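Local coordinates for protein major centromere autoantigen B (Homo sapiens, PDB 1UFI) that is the centromere protein CENP-B, which binds DNA and forms dimers through the domain described here, at residues 18-23 and 38-43. Residues are numbered along the deposited sequence; the frame is centred on the assembly and turned at random.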
loop_
_atom_site.group_PDB
_atom_site.type_symbol
_atom_site.label_atom_id
_atom_site.label_comp_id
_atom_site.label_asym_id
_atom_site.label_seq_id
_atom_site.Cartn_x
_atom_site.Cartn_y
_atom_site.Cartn_z
ATOM N N MET A 18 7.486 3.121 2.783
ATOM C CA MET A 18 8.247 1.942 3.138
ATOM C C MET A 18 7.716 0.733 2.336
ATOM O O MET A 18 8.500 -0.099 1.908
ATOM C CB MET A 18 8.159 1.691 4.667
ATOM C CG MET A 18 8.882 2.761 5.478
ATOM S SD MET A 18 10.681 2.761 5.164
ATOM C CE MET A 18 10.832 3.758 4.551
ATOM N N VAL A 19 6.402 0.615 2.158
ATOM C CA VAL A 19 5.843 -0.413 1.243
ATOM C C VAL A 19 6.453 -0.261 -0.181
ATOM O O VAL A 19 6.816 -1.281 -0.808
ATOM C CB VAL A 19 4.267 -0.348 1.151
ATOM C CG1 VAL A 19 3.756 -1.328 0.071
ATOM C CG2 VAL A 19 3.599 -0.562 2.503
ATOM N N LYS A 20 6.536 0.972 -0.692
ATOM C CA LYS A 20 7.103 1.221 -2.014
ATOM C C LYS A 20 8.626 0.852 -2.041
ATOM O O LYS A 20 9.128 0.272 -3.013
ATOM C CB LYS A 20 6.777 2.712 -2.442
ATOM C CG LYS A 20 7.321 3.187 -3.817
ATOM C CD LYS A 20 6.541 4.457 -4.249
ATOM C CE LYS A 20 6.799 5.668 -3.401
ATOM N NZ LYS A 20 6.266 6.917 -4.109
ATOM N N ARG A 21 9.307 1.129 -0.950
ATOM C CA ARG A 21 10.748 0.845 -0.838
ATOM C C ARG A 21 10.967 -0.649 -0.905
ATOM O O ARG A 21 11.931 -1.136 -1.555
ATOM C CB ARG A 21 11.311 1.420 0.464
ATOM C CG ARG A 21 12.610 0.747 0.881
ATOM C CD ARG A 21 13.447 1.582 1.804
ATOM N NE ARG A 21 13.077 2.976 1.697
ATOM C CZ ARG A 21 13.640 3.969 2.368
ATOM N NH1 ARG A 21 13.882 5.146 1.804
ATOM N NH2 ARG A 21 13.976 3.766 3.620
ATOM N N TYR A 22 10.075 -1.384 -0.255
ATOM C CA TYR A 22 10.127 -2.838 -0.264
ATOM C C TYR A 22 9.894 -3.428 -1.664
ATOM O O TYR A 22 10.730 -4.200 -2.217
ATOM C CB TYR A 22 9.175 -3.455 0.794
ATOM C CG TYR A 22 9.128 -4.955 0.753
ATOM C CD1 TYR A 22 10.138 -5.705 1.378
ATOM C CD2 TYR A 22 8.117 -5.631 0.068
ATOM C CE1 TYR A 22 10.111 -7.047 1.317
ATOM C CE2 TYR A 22 8.070 -7.023 0.048
ATOM C CZ TYR A 22 9.135 -7.693 0.651
ATOM O OH TYR A 22 9.144 -9.056 0.608
ATOM N N LEU A 23 8.806 -3.035 -2.265
ATOM C CA LEU A 23 8.404 -3.544 -3.557
ATOM C C LEU A 23 9.398 -3.217 -4.642
ATOM O O LEU A 23 9.748 -4.107 -5.427
ATOM C CB LEU A 23 7.050 -2.901 -3.897
ATOM C CG LEU A 23 5.923 -3.832 -4.267
ATOM C CD1 LEU A 23 6.133 -5.352 -3.976
ATOM C CD2 LEU A 23 4.582 -3.214 -3.761
ATOM N N HIS A 38 -1.325 3.988 -8.434
ATOM C CA HIS A 38 -2.768 4.079 -8.184
ATOM C C HIS A 38 -3.098 4.145 -6.695
ATOM O O HIS A 38 -3.910 4.964 -6.269
ATOM C CB HIS A 38 -3.529 2.972 -8.924
ATOM C CG HIS A 38 -3.687 3.278 -10.386
ATOM N ND1 HIS A 38 -4.668 4.141 -10.859
ATOM C CD2 HIS A 38 -2.908 2.967 -11.448
ATOM C CE1 HIS A 38 -4.523 4.268 -12.177
ATOM N NE2 HIS A 38 -3.464 3.565 -12.556
ATOM N N LEU A 39 -2.515 3.272 -5.889
ATOM C CA LEU A 39 -2.857 3.313 -4.441
ATOM C C LEU A 39 -2.391 4.609 -3.761
ATOM O O LEU A 39 -3.104 5.171 -2.930
ATOM C CB LEU A 39 -2.375 2.024 -3.740
ATOM C CG LEU A 39 -3.035 1.920 -2.371
ATOM C CD1 LEU A 39 -4.512 1.808 -2.504
ATOM C CD2 LEU A 39 -2.393 0.666 -1.681
ATOM N N GLU A 40 -1.230 5.106 -4.170
ATOM C CA GLU A 40 -0.653 6.345 -3.626
ATOM C C GLU A 40 -1.625 7.486 -3.921
ATOM O O GLU A 40 -1.884 8.336 -3.049
ATOM C CB GLU A 40 0.701 6.663 -4.237
ATOM C CG GLU A 40 1.374 7.772 -3.464
ATOM C CD GLU A 40 2.830 8.024 -3.882
ATOM O OE1 GLU A 40 3.214 9.198 -4.102
ATOM O OE2 GLU A 40 3.621 7.060 -4.029
ATOM N N HIS A 41 -2.187 7.450 -5.132
ATOM C CA HIS A 41 -3.093 8.494 -5.597
ATOM C C HIS A 41 -4.342 8.453 -4.774
ATOM O O HIS A 41 -4.744 9.489 -4.257
ATOM C CB HIS A 41 -3.454 8.288 -7.064
ATOM C CG HIS A 41 -4.449 9.283 -7.565
ATOM N ND1 HIS A 41 -4.078 10.502 -8.082
ATOM C CD2 HIS A 41 -5.799 9.242 -7.613
ATOM C CE1 HIS A 41 -5.163 11.178 -8.419
ATOM N NE2 HIS A 41 -6.220 10.446 -8.136
ATOM N N ASP A 42 -4.872 7.239 -4.542
ATOM C CA ASP A 42 -6.121 7.082 -3.788
ATOM C C ASP A 42 -5.873 7.620 -2.390
ATOM O O ASP A 42 -6.729 8.330 -1.817
ATOM C CB ASP A 42 -6.571 5.589 -3.656
ATOM C CG ASP A 42 -6.992 4.970 -4.976
ATOM O OD1 ASP A 42 -7.495 5.695 -5.863
ATOM O OD2 ASP A 42 -6.834 3.755 -5.204
ATOM N N LEU A 43 -4.733 7.246 -1.779
ATOM C CA LEU A 43 -4.431 7.680 -0.408
ATOM C C LEU A 43 -4.483 9.229 -0.299
ATOM O O LEU A 43 -5.058 9.728 0.672
ATOM C CB LEU A 43 -3.061 7.197 0.002
ATOM C CG LEU A 43 -3.039 5.742 0.444
ATOM C CD1 LEU A 43 -1.538 5.258 0.321
ATOM C CD2 LEU A 43 -3.540 5.632 1.883
#
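Lys20 and Glu40 both leave their helices with CG anti to the backbone N (chi1 179° and -169°), which sends each chain out across the groove between helix 9-23 and helix 30-49. Glu40 then runs on extended to its carboxylate, whereas Lys20 bends once, at chi3 (68°), and that kink turns the ammonium group toward the acid. The two chains come together at an oblique angle: Lys20 NZ gives a hydrogen bond to Glu40 OE2 at 2.7 Å, taken on the syn lone pair, the side of that oxygen that faces OE1. The ion pair is lopsided all the same, for Lys20 NZ lies 3.8 Å from Glu40 OE1. The last methylene follows the charge in, with Lys20 CE 3.5 Å from Glu40 OE2. Lys20 and Glu40 also have the closest CA atoms of segments 18-23 and 38-43, still 9.4 Å apart, a gap spanned here by side chains alone. The fold is a helical hairpin, two helices joined by a loop, and the salt bridge links the two helices at its surface. Beneath it the packing is greasy: Lys20 also touches Ile36, Glu40 lies against Phe16, and Leu23 reaches Val32 and Ile36. Both charged residues are partly exposed, so water probably screens their attraction. Leu39 and Leu23 belong to the dimer interface, each packing on Leu39 of the second subunit, while Tyr22 OH and Thr47 OG1 of that same subunit share a hydrogen bond.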